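PDB 2JHN: 3-methyladenine dna-glycosylase from Archaeoglobus fulgidus, which is an AlkA-type DNA repair protein that joins a TATA-box-binding-protein-like domain to a helical domain of the HhH-GPD superfamily. Local coordinates for residues I39-R44 with R73-E78; G148-V151 with L156-Y159; V226-L231 with D276-L281; N234-P237 with G242-R245. The protein carries 1 engineered substitution. All coordinates share one frame; numbering follows the deposited sequence.

Interaction 1 of 4, residues I39-R44 with R73-E78; sequences IVLDGR and RRKLVE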
loop_
_atom_site.group_PDB
_atom_site.type_symbol
_atom_site.label_atom_id
_atom_site.label_comp_id
_atom_site.label_asym_id
_atom_site.label_seq_id
_atom_site.Cartn_x
_atom_site.Cartn_y
_atom_site.Cartn_z
ATOM N N ILE A 39 -7.834 11.633 -6.459
ATOM C CA ILE A 39 -8.705 10.621 -5.884
ATOM C C ILE A 39 -10.128 10.818 -6.435
ATOM O O ILE A 39 -10.527 11.942 -6.766
ATOM C CB ILE A 39 -8.651 10.581 -4.327
ATOM C CG1 ILE A 39 -9.156 11.892 -3.727
ATOM C CG2 ILE A 39 -7.217 10.264 -3.836
ATOM C CD1 ILE A 39 -9.354 11.884 -2.206
ATOM N N VAL A 40 -10.868 9.722 -6.566
ATOM C CA VAL A 40 -12.258 9.811 -7.010
ATOM C C VAL A 40 -13.125 10.019 -5.779
ATOM O O VAL A 40 -13.078 9.237 -4.819
ATOM C CB VAL A 40 -12.704 8.595 -7.869
ATOM C CG1 VAL A 40 -14.150 8.760 -8.328
ATOM C CG2 VAL A 40 -11.820 8.479 -9.096
ATOM N N LEU A 41 -13.878 11.116 -5.791
ATOM C CA LEU A 41 -14.675 11.505 -4.645
ATOM C C LEU A 41 -16.060 11.874 -5.157
ATOM O O LEU A 41 -16.215 12.824 -5.948
ATOM C CB LEU A 41 -14.009 12.679 -3.927
ATOM C CG LEU A 41 -14.234 12.853 -2.430
ATOM C CD1 LEU A 41 -13.646 11.689 -1.635
ATOM C CD2 LEU A 41 -13.614 14.169 -1.989
ATOM N N ASP A 42 -17.049 11.091 -4.725
ATOM C CA ASP A 42 -18.429 11.168 -5.226
ATOM C C ASP A 42 -18.506 11.261 -6.755
ATOM O O ASP A 42 -19.053 12.219 -7.315
ATOM C CB ASP A 42 -19.203 12.290 -4.517
ATOM C CG ASP A 42 -19.370 12.022 -3.018
ATOM O OD1 ASP A 42 -19.896 10.943 -2.649
ATOM O OD2 ASP A 42 -18.967 12.886 -2.209
ATOM N N GLY A 43 -17.914 10.266 -7.414
ATOM C CA GLY A 43 -18.003 10.108 -8.859
ATOM C C GLY A 43 -17.228 11.117 -9.675
ATOM O O GLY A 43 -17.407 11.207 -10.898
ATOM N N ARG A 44 -16.360 11.877 -9.017
ATOM C CA ARG A 44 -15.507 12.828 -9.718
ATOM C C ARG A 44 -14.076 12.826 -9.131
ATOM O O ARG A 44 -13.893 12.615 -7.935
ATOM C CB ARG A 44 -16.165 14.224 -9.746
ATOM C CG ARG A 44 -16.366 14.902 -8.392
ATOM C CD ARG A 44 -15.390 16.056 -8.297
ATOM N NE ARG A 44 -15.561 17.023 -7.201
ATOM C CZ ARG A 44 -15.968 16.784 -5.951
ATOM N NH1 ARG A 44 -16.301 15.569 -5.533
ATOM N NH2 ARG A 44 -16.029 17.799 -5.107
ATOM N N ARG A 73 -9.855 13.705 4.932
ATOM C CA ARG A 73 -8.940 13.562 6.078
ATOM C C ARG A 73 -8.862 12.105 6.542
ATOM O O ARG A 73 -7.778 11.601 6.813
ATOM C CB ARG A 73 -9.379 14.468 7.227
ATOM C CG ARG A 73 -8.511 14.449 8.476
ATOM C CD ARG A 73 -9.218 15.192 9.599
ATOM N NE ARG A 73 -8.320 15.472 10.718
ATOM C CZ ARG A 73 -8.218 14.722 11.815
ATOM N NH1 ARG A 73 -8.970 13.636 11.955
ATOM N NH2 ARG A 73 -7.373 15.072 12.784
ATOM N N ARG A 74 -10.018 11.444 6.617
ATOM C CA ARG A 74 -10.109 10.042 7.052
ATOM C C ARG A 74 -9.325 9.170 6.092
ATOM O O ARG A 74 -8.595 8.278 6.516
ATOM C CB ARG A 74 -11.574 9.590 7.059
ATOM C CG ARG A 74 -11.867 8.285 7.788
ATOM C CD ARG A 74 -13.398 8.059 7.941
ATOM N NE ARG A 74 -14.126 9.258 8.399
ATOM C CZ ARG A 74 -15.004 9.952 7.667
ATOM N NH1 ARG A 74 -15.290 9.599 6.416
ATOM N NH2 ARG A 74 -15.597 11.017 8.186
ATOM N N LYS A 75 -9.503 9.432 4.802
ATOM C CA LYS A 75 -8.830 8.655 3.743
ATOM C C LYS A 75 -7.317 8.822 3.851
ATOM O O LYS A 75 -6.582 7.842 3.745
ATOM C CB LYS A 75 -9.279 9.088 2.355
ATOM C CG LYS A 75 -10.713 8.656 1.922
ATOM C CD LYS A 75 -10.976 9.152 0.465
ATOM C CE LYS A 75 -11.896 8.205 -0.351
ATOM N NZ LYS A 75 -11.888 8.523 -1.843
ATOM N N LEU A 76 -6.849 10.056 4.069
ATOM C CA LEU A 76 -5.393 10.293 4.120
ATOM C C LEU A 76 -4.732 9.743 5.386
ATOM O O LEU A 76 -3.597 9.257 5.332
ATOM C CB LEU A 76 -5.058 11.774 3.973
ATOM C CG LEU A 76 -5.496 12.390 2.634
ATOM C CD1 LEU A 76 -5.269 13.907 2.688
ATOM C CD2 LEU A 76 -4.753 11.759 1.470
ATOM N N VAL A 77 -5.422 9.857 6.517
ATOM C CA VAL A 77 -4.916 9.315 7.782
ATOM C C VAL A 77 -4.696 7.794 7.646
ATOM O O VAL A 77 -3.657 7.263 8.042
ATOM C CB VAL A 77 -5.876 9.613 8.946
ATOM C CG1 VAL A 77 -5.519 8.767 10.199
ATOM C CG2 VAL A 77 -5.847 11.132 9.283
ATOM N N GLU A 78 -5.682 7.118 7.087
ATOM C CA GLU A 78 -5.631 5.664 6.906
ATOM C C GLU A 78 -4.560 5.272 5.847
ATOM O O GLU A 78 -3.781 4.310 6.027
ATOM C CB GLU A 78 -7.014 5.173 6.486
ATOM C CG GLU A 78 -7.062 3.645 6.322
ATOM C CD GLU A 78 -8.361 3.164 5.734
ATOM O OE1 GLU A 78 -8.906 3.841 4.822
ATOM O OE2 GLU A 78 -8.819 2.080 6.163
#

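Interaction 2 of 4, residues G148-V151 with L156-Y159; sequences GDEV and LKFY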
loop_
_atom_site.group_PDB
_atom_site.type_symbol
_atom_site.label_atom_id
_atom_site.label_comp_id
_atom_site.label_asym_id
_atom_site.label_seq_id
_atom_site.Cartn_x
_atom_site.Cartn_y
_atom_site.Cartn_z
ATOM N N GLY A 148 -5.878 6.033 -16.364
ATOM C CA GLY A 148 -6.202 6.702 -15.116
ATOM C C GLY A 148 -6.761 8.094 -15.292
ATOM O O GLY A 148 -6.641 8.701 -16.361
ATOM N N ASP A 149 -7.382 8.609 -14.238
ATOM C CA ASP A 149 -7.836 9.991 -14.222
ATOM C C ASP A 149 -6.652 10.949 -14.171
ATOM O O ASP A 149 -5.595 10.618 -13.642
ATOM C CB ASP A 149 -8.756 10.242 -13.030
ATOM C CG ASP A 149 -10.160 9.735 -13.267
ATOM O OD1 ASP A 149 -10.813 10.185 -14.249
ATOM O OD2 ASP A 149 -10.619 8.890 -12.467
ATOM N N GLU A 150 -6.849 12.139 -14.733
ATOM C CA GLU A 150 -5.860 13.209 -14.698
ATOM C C GLU A 150 -6.582 14.494 -14.311
ATOM O O GLU A 150 -7.631 14.824 -14.889
ATOM C CB GLU A 150 -5.186 13.345 -16.065
ATOM C CG GLU A 150 -3.757 13.885 -16.040
ATOM C CD GLU A 150 -3.102 13.910 -17.428
ATOM O OE1 GLU A 150 -3.450 13.047 -18.280
ATOM O OE2 GLU A 150 -2.233 14.789 -17.662
ATOM N N VAL A 151 -6.056 15.180 -13.300
ATOM C CA VAL A 151 -6.595 16.454 -12.854
ATOM C C VAL A 151 -5.472 17.480 -12.922
ATOM O O VAL A 151 -4.369 17.259 -12.414
ATOM C CB VAL A 151 -7.193 16.388 -11.406
ATOM C CG1 VAL A 151 -7.624 17.761 -10.927
ATOM C CG2 VAL A 151 -8.378 15.443 -11.337
ATOM N N LEU A 156 -0.195 22.030 -11.571
ATOM C CA LEU A 156 0.290 20.665 -11.341
ATOM C C LEU A 156 -0.636 19.593 -11.872
ATOM O O LEU A 156 -1.845 19.745 -11.844
ATOM C CB LEU A 156 0.499 20.433 -9.844
ATOM C CG LEU A 156 1.776 21.023 -9.254
ATOM C CD1 LEU A 156 1.775 20.886 -7.739
ATOM C CD2 LEU A 156 2.999 20.340 -9.879
ATOM N N LYS A 157 -0.054 18.493 -12.338
ATOM C CA LYS A 157 -0.853 17.371 -12.792
ATOM C C LYS A 157 -1.009 16.338 -11.655
ATOM O O LYS A 157 -0.022 15.975 -11.016
ATOM C CB LYS A 157 -0.218 16.740 -14.025
ATOM C CG LYS A 157 -0.214 17.662 -15.263
ATOM C CD LYS A 157 0.601 17.035 -16.376
ATOM C CE LYS A 157 0.922 18.038 -17.482
ATOM N NZ LYS A 157 1.227 17.287 -18.730
ATOM N N PHE A 158 -2.244 15.905 -11.410
ATOM C CA PHE A 158 -2.554 14.877 -10.393
ATOM C C PHE A 158 -3.107 13.624 -11.084
ATOM O O PHE A 158 -4.073 13.708 -11.855
ATOM C CB PHE A 158 -3.599 15.387 -9.394
ATOM C CG PHE A 158 -3.147 16.577 -8.587
ATOM C CD1 PHE A 158 -2.875 16.443 -7.221
ATOM C CD2 PHE A 158 -3.009 17.847 -9.185
ATOM C CE1 PHE A 158 -2.454 17.558 -6.453
ATOM C CE2 PHE A 158 -2.584 18.949 -8.433
ATOM C CZ PHE A 158 -2.311 18.805 -7.057
ATOM N N TYR A 159 -2.530 12.464 -10.775
ATOM C CA TYR A 159 -2.894 11.220 -11.460
ATOM C C TYR A 159 -3.653 10.294 -10.502
ATOM O O TYR A 159 -3.339 10.245 -9.307
ATOM C CB TYR A 159 -1.630 10.539 -12.011
ATOM C CG TYR A 159 -0.757 11.469 -12.861
ATOM C CD1 TYR A 159 -0.880 11.510 -14.256
ATOM C CD2 TYR A 159 0.174 12.312 -12.257
ATOM C CE1 TYR A 159 -0.068 12.394 -15.036
ATOM C CE2 TYR A 159 0.977 13.178 -13.008
ATOM C CZ TYR A 159 0.857 13.209 -14.391
ATOM O OH TYR A 159 1.687 14.095 -15.087
#

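Interaction 3 of 4, residues V226-L231 with D276-L281; sequences VLSIAL and DILFYL. Engineered in segment 226-231: Ile229 (natural residue Met).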
loop_
_atom_site.group_PDB
_atom_site.type_symbol
_atom_site.label_atom_id
_atom_site.label_comp_id
_atom_site.label_asym_id
_atom_site.label_seq_id
_atom_site.Cartn_x
_atom_site.Cartn_y
_atom_site.Cartn_z
ATOM N N VAL A 226 -3.355 -8.760 -0.171
ATOM C CA VAL A 226 -4.508 -7.819 -0.294
ATOM C C VAL A 226 -5.093 -7.509 1.073
ATOM O O VAL A 226 -5.295 -6.341 1.414
ATOM C CB VAL A 226 -5.588 -8.359 -1.242
ATOM C CG1 VAL A 226 -6.927 -7.564 -1.090
ATOM C CG2 VAL A 226 -5.073 -8.316 -2.702
ATOM N N LEU A 227 -5.363 -8.557 1.857
ATOM C CA LEU A 227 -5.960 -8.405 3.162
ATOM C C LEU A 227 -5.170 -7.412 4.040
ATOM O O LEU A 227 -5.751 -6.549 4.680
ATOM C CB LEU A 227 -6.074 -9.766 3.867
ATOM C CG LEU A 227 -7.373 -10.512 3.444
ATOM C CD1 LEU A 227 -7.255 -11.992 3.709
ATOM C CD2 LEU A 227 -8.539 -9.939 4.241
ATOM N N SER A 228 -3.862 -7.539 4.027
ATOM C CA SER A 228 -3.008 -6.697 4.887
ATOM C C SER A 228 -2.752 -5.311 4.278
ATOM O O SER A 228 -2.966 -4.283 4.947
ATOM C CB SER A 228 -1.689 -7.412 5.178
ATOM O OG SER A 228 -1.059 -7.875 4.001
ATOM N N ILE A 229 -2.294 -5.282 3.039
ATOM C CA ILE A 229 -1.836 -4.016 2.437
ATOM C C ILE A 229 -2.928 -3.147 1.815
ATOM O O ILE A 229 -2.715 -1.932 1.662
ATOM C CB ILE A 229 -0.591 -4.178 1.479
ATOM C CG1 ILE A 229 -0.992 -4.666 0.082
ATOM C CG2 ILE A 229 0.508 -5.064 2.131
ATOM C CD1 ILE A 229 0.167 -4.632 -0.993
ATOM N N ALA A 230 -4.072 -3.745 1.467
ATOM C CA ALA A 230 -5.206 -3.028 0.865
ATOM C C ALA A 230 -6.423 -2.901 1.792
ATOM O O ALA A 230 -7.087 -1.849 1.804
ATOM C CB ALA A 230 -5.616 -3.666 -0.477
ATOM N N LEU A 231 -6.694 -3.943 2.573
ATOM C CA LEU A 231 -7.882 -4.040 3.403
ATOM C C LEU A 231 -7.641 -3.617 4.845
ATOM O O LEU A 231 -8.595 -3.443 5.602
ATOM C CB LEU A 231 -8.495 -5.464 3.343
ATOM C CG LEU A 231 -8.983 -5.922 1.970
ATOM C CD1 LEU A 231 -9.923 -7.103 2.054
ATOM C CD2 LEU A 231 -9.650 -4.751 1.207
ATOM N N ASP A 276 1.451 -3.747 11.092
ATOM C CA ASP A 276 2.388 -2.626 11.179
ATOM C C ASP A 276 3.814 -3.128 11.007
ATOM O O ASP A 276 4.618 -2.581 10.236
ATOM C CB ASP A 276 2.244 -1.968 12.564
ATOM C CG ASP A 276 0.871 -1.416 12.792
ATOM O OD1 ASP A 276 0.568 -0.340 12.240
ATOM O OD2 ASP A 276 0.085 -2.054 13.543
ATOM N N ILE A 277 4.136 -4.205 11.712
ATOM C CA ILE A 277 5.485 -4.788 11.590
ATOM C C ILE A 277 5.795 -5.240 10.153
ATOM O O ILE A 277 6.925 -5.158 9.687
ATOM C CB ILE A 277 5.674 -5.941 12.630
ATOM C CG1 ILE A 277 5.599 -5.344 14.045
ATOM C CG2 ILE A 277 6.980 -6.743 12.366
ATOM C CD1 ILE A 277 5.341 -6.400 15.154
ATOM N N LEU A 278 4.783 -5.719 9.440
ATOM C CA LEU A 278 4.958 -6.089 8.058
ATOM C C LEU A 278 5.572 -4.956 7.208
ATOM O O LEU A 278 6.458 -5.206 6.382
ATOM C CB LEU A 278 3.587 -6.469 7.478
ATOM C CG LEU A 278 3.517 -6.761 5.976
ATOM C CD1 LEU A 278 4.337 -7.981 5.596
ATOM C CD2 LEU A 278 2.073 -6.903 5.555
ATOM N N PHE A 279 5.107 -3.722 7.405
ATOM C CA PHE A 279 5.658 -2.574 6.658
ATOM C C PHE A 279 7.146 -2.299 7.020
ATOM O O PHE A 279 7.950 -1.962 6.135
ATOM C CB PHE A 279 4.807 -1.319 6.861
ATOM C CG PHE A 279 3.550 -1.273 5.998
ATOM C CD1 PHE A 279 2.662 -2.346 5.947
ATOM C CD2 PHE A 279 3.252 -0.120 5.241
ATOM C CE1 PHE A 279 1.478 -2.287 5.158
ATOM C CE2 PHE A 279 2.075 -0.048 4.460
ATOM C CZ PHE A 279 1.192 -1.139 4.414
ATOM N N TYR A 280 7.480 -2.447 8.305
ATOM C CA TYR A 280 8.899 -2.396 8.758
ATOM C C TYR A 280 9.741 -3.506 8.109
ATOM O O TYR A 280 10.891 -3.262 7.758
ATOM C CB TYR A 280 9.004 -2.468 10.296
ATOM C CG TYR A 280 8.584 -1.165 10.986
ATOM C CD1 TYR A 280 7.237 -0.883 11.200
ATOM C CD2 TYR A 280 9.545 -0.216 11.408
ATOM C CE1 TYR A 280 6.818 0.326 11.808
ATOM C CE2 TYR A 280 9.146 0.987 12.055
ATOM C CZ TYR A 280 7.780 1.249 12.239
ATOM O OH TYR A 280 7.368 2.409 12.828
ATOM N N LEU A 281 9.168 -4.705 7.943
ATOM C CA LEU A 281 9.862 -5.827 7.280
ATOM C C LEU A 281 10.080 -5.530 5.778
ATOM O O LEU A 281 11.137 -5.855 5.234
ATOM C CB LEU A 281 9.115 -7.154 7.478
ATOM C CG LEU A 281 9.014 -7.676 8.914
ATOM C CD1 LEU A 281 8.131 -8.915 8.980
ATOM C CD2 LEU A 281 10.409 -7.983 9.532
#

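Interaction 4 of 4, residues N234-P237 with G242-R245; sequences NVFP and GVRR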
loop_
_atom_site.group_PDB
_atom_site.type_symbol
_atom_site.label_atom_id
_atom_site.label_comp_id
_atom_site.label_asym_id
_atom_site.label_seq_id
_atom_site.Cartn_x
_atom_site.Cartn_y
_atom_site.Cartn_z
ATOM N N ASN A 234 -5.300 -7.613 9.968
ATOM C CA ASN A 234 -4.123 -8.198 10.578
ATOM C C ASN A 234 -3.917 -9.651 10.125
ATOM O O ASN A 234 -4.046 -10.607 10.914
ATOM C CB ASN A 234 -4.210 -8.088 12.097
ATOM C CG ASN A 234 -2.879 -8.372 12.776
ATOM O OD1 ASN A 234 -1.822 -8.059 12.227
ATOM N ND2 ASN A 234 -2.927 -8.977 13.957
ATOM N N VAL A 235 -3.617 -9.806 8.838
ATOM C CA VAL A 235 -3.379 -11.097 8.231
ATOM C C VAL A 235 -1.935 -11.042 7.749
ATOM O O VAL A 235 -1.526 -10.087 7.079
ATOM C CB VAL A 235 -4.387 -11.349 7.086
ATOM C CG1 VAL A 235 -4.047 -12.592 6.301
ATOM C CG2 VAL A 235 -5.815 -11.445 7.667
ATOM N N PHE A 236 -1.134 -12.020 8.122
ATOM C CA PHE A 236 0.296 -11.860 7.887
ATOM C C PHE A 236 0.702 -12.744 6.717
ATOM O O PHE A 236 0.618 -13.977 6.829
ATOM C CB PHE A 236 1.094 -12.181 9.159
ATOM C CG PHE A 236 2.556 -11.797 9.070
ATOM C CD1 PHE A 236 2.953 -10.459 9.257
ATOM C CD2 PHE A 236 3.523 -12.765 8.808
ATOM C CE1 PHE A 236 4.323 -10.093 9.179
ATOM C CE2 PHE A 236 4.884 -12.437 8.716
ATOM C CZ PHE A 236 5.283 -11.081 8.911
ATOM N N PRO A 237 1.131 -12.124 5.591
ATOM C CA PRO A 237 1.423 -12.862 4.341
ATOM C C PRO A 237 2.788 -13.563 4.317
ATOM O O PRO A 237 3.751 -13.093 3.680
ATOM C CB PRO A 237 1.331 -11.774 3.265
ATOM C CG PRO A 237 1.805 -10.523 3.983
ATOM C CD PRO A 237 1.373 -10.670 5.438
ATOM N N GLY A 242 10.044 -11.666 0.173
ATOM C CA GLY A 242 10.625 -10.571 0.935
ATOM C C GLY A 242 10.387 -10.673 2.431
ATOM O O GLY A 242 11.293 -10.396 3.235
ATOM N N VAL A 243 9.173 -11.068 2.818
ATOM C CA VAL A 243 8.850 -11.272 4.230
ATOM C C VAL A 243 9.703 -12.399 4.824
ATOM O O VAL A 243 10.265 -12.251 5.912
ATOM C CB VAL A 243 7.327 -11.542 4.436
ATOM C CG1 VAL A 243 7.022 -11.997 5.869
ATOM C CG2 VAL A 243 6.509 -10.280 4.095
ATOM N N ARG A 244 9.795 -13.526 4.109
ATOM C CA ARG A 244 10.588 -14.667 4.591
ATOM C C ARG A 244 12.068 -14.282 4.799
ATOM O O ARG A 244 12.647 -14.563 5.860
ATOM C CB ARG A 244 10.428 -15.867 3.643
ATOM C CG ARG A 244 9.031 -16.501 3.691
ATOM C CD ARG A 244 8.887 -17.596 2.610
ATOM N NE ARG A 244 9.913 -18.628 2.781
ATOM C CZ ARG A 244 10.405 -19.370 1.792
ATOM N NH1 ARG A 244 9.974 -19.203 0.552
ATOM N NH2 ARG A 244 11.331 -20.285 2.048
ATOM N N ARG A 245 12.635 -13.592 3.814
ATOM C CA ARG A 245 14.010 -13.064 3.902
ATOM C C ARG A 245 14.224 -12.166 5.127
ATOM O O ARG A 245 15.167 -12.376 5.897
ATOM C CB ARG A 245 14.406 -12.311 2.636
ATOM C CG ARG A 245 14.543 -13.166 1.370
ATOM C CD ARG A 245 15.190 -12.386 0.200
ATOM N NE ARG A 245 14.433 -11.226 -0.253
ATOM C CZ ARG A 245 13.684 -11.180 -1.357
ATOM N NH1 ARG A 245 13.576 -12.244 -2.155
ATOM N NH2 ARG A 245 13.035 -10.063 -1.669
#

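Interaction 1 of 4, residues I39-R44 with R73-E78
Leu41, which touches Lys75 through CD1, also holds its carbonyl oxygen at the edge of a flat group, the guanidinium of Arg44. Arg44 NH1 donates to Leu41 O over 2.8 Å; the oxygen lies close to the guanidinium plane, but the nitrogen stands above the plane of the carbonyl, 47° out of it. The backbone N of Arg44 reaches the same oxygen from the opposite face, and Arg44 NH2 is tied by a salt bridge to Glu68, which helps fix the rotation of the group. The backbone bond closes a type I' turn, Leu41 to Arg44, and the NH1 bond adds a side-chain hold on the same oxygen; the turn links strands 34-41 and 44-54 as a beta hairpin in the antiparallel sheet of the TBP-like domain. Helix 69-80 lies over this sheet; the axes of strand 39-41 and helix 73-78 come within 11.9 Å of each other.

Lys75 spans that gap. Its chain leaves the helix and bends at chi3 (147°), ending with NZ 3.3 Å from Val40 O. Lys75 and Leu41 slide past each other in opposite directions, with Lys75 NZ 3.6 Å from Leu41 CD1. Ile39 comes to meet the lysine tip to tip: with chi1 at 63°, CG1 sits between backbone N and carbonyl carbon, and Ile39 CD1 stops 4.2 Å from Lys75 CD. The Ile39 side chain also packs on Val46 and Val48.

Interaction 2 of 4, residues G148-V151 with L156-Y159
Glu150 and Tyr159 stand side by side on one face of a two-stranded sheet and point the same way, the carboxylate turned only 24° from the plane of the ring. Glu150 CG is 4.1 Å from Tyr159 CE1, meeting the ring obliquely. The glutamate gets there with CG anti to its N (chi1 -152°) and the rest of the chain extended. Lys157 runs alongside in the same direction, its aliphatic part nearest: Lys157 CD is 3.8 Å from Glu150 OE2. The charged ends stay farther apart, Lys157 NZ being 4.4 Å from Glu150 OE2, beyond a salt bridge but close enough for a probable mild attraction.

Val151 and Phe158 take the other face. Val151 CB is 4.2 Å from Phe158 CB. The Phe158 ring brings its edge to the Val151 carbonyl, Phe158 CD2 lying 3.6 Å from Val151 O, which sits near the plane of the ring. Between the faces, the main chains of this pair hold each other twice. Val151 N donates to Phe158 O over 2.9 Å, and Phe158 N returns the bond to Val151 O at 2.7 Å.

Val151 and Phe158 rest on Ala47 of strand 44-54, and the backbone of Tyr159 bonds to that of Ala38, placing this unit against the sheet of the TBP-like domain. The pairing, with Val151 and Phe158 hydrogen-bonded and Glu150 and Tyr159 non-hydrogen-bonded, is that of an antiparallel beta hairpin, here made by strands 150-153 and 156-159.

Interaction 3 of 4, residues V226-L231 with D276-L281
Leu278 and Phe279, neighbours on helix 274-287, are the residues that meet Ser228 and Ile229 at the end of helix 220-229. Two residues before Leu278, buried Asp276 takes no part, its carboxylate held by a salt bridge to Arg110 and by the backbone N of Ala111.

Leu278 comes next and points toward the other helix. Chi1 at 174° swings its CG out anti to the backbone N, and chi2 at 64° then sets CD2 against Ser228. There the methyl rests on the serine, Leu278 CD2 being 3.6 Å from Ser228 OG and 3.8 Å from Ser228 CB. The hydroxyl itself is occupied within its own helix, bonding to the carbonyls of Glu224 and Leu225, and so presents the leucine with a polar atom already satisfied. The same methyl reaches Ile229, Leu278 CD2 to Ile229 CG2 at 4.2 Å, the two side chains crossing at about a right angle.

Phe279 follows. Although its CB sets off to the flank, the ring swings in and puts CE1 4.2 Å from Ile229 CG2, an oblique approach. Ile229 is an engineered residue, methionine in the natural protein. The Phe279 ring also meets that of Phe18, the planes nearly parallel.

Farther on, Leu281 has turned toward helix 241-251. The first partner, helix 220-229, follows helix 205-213 and a glycine-containing turn next to a bound sodium ion, consistent with the helix-hairpin-helix of the HhH-GPD superfamily; the contact packs the second helix of this motif, through Ser228 and Ile229, against helix 274-287 near the C-terminal end of the chain.

Interaction 4 of 4, residues N234-P237 with G242-R245
Val243, in the first turn of helix 241-251, packs back on Phe236 and Pro237 in the loop that leads from helix 220-229 into it, a connection within the HhH-GPD helical domain. The valine points toward the loop from its first bond. Its CB lies 4.0 Å from Pro237 O. Beyond CB the branches part. CG1, set anti to the backbone N with chi1 at 170°, reaches the far end of the phenylalanine ring and sits 3.6 Å from both Phe236 CE2 and Phe236 CZ, coming in obliquely. CG2 takes the other course and stays beside the proline carbonyl, 4.0 Å from Pro237 O, a plain van der Waals approach.

The ring can be there because Phe236 CG is anti to its own N (chi1 -169°), carrying the six-membered group out toward the helix. Another aromatic residue, Phe270, meets the Phe236 ring edge-to-face, while Val262 touches both Phe236 and Val243, closing this apolar cluster from helix 259-270. The backbone at either end of the contact is bonded as well: Val243 N donates to Asp240 OD2, and Phe236 N is hydrogen-bonded to O1 of a glycerol molecule.

The four contacts follow one another along the chain except that interaction 4 is nested inside the loop closed by interaction 3. Interaction 1 belongs to the TBP-like domain and interaction 2 to a hairpin of the HhH-GPD range; their centres are about 15 Å apart and they touch where Val40 CG2 lies 3.6 Å from Asp149 OD2, consistent with the hairpin, whose Tyr159 backbone also bonds Ala38, helping to join the two parts. Interactions 3 and 4, about 8 Å apart between centres, share one buried core: Leu278 CD1 meets Val243 CG2 at 3.5 Å, linking helices 274-287 and 241-251. Interactions 2 and 4 lie on opposite sides of the chain's centre, their centres about 33 Å apart.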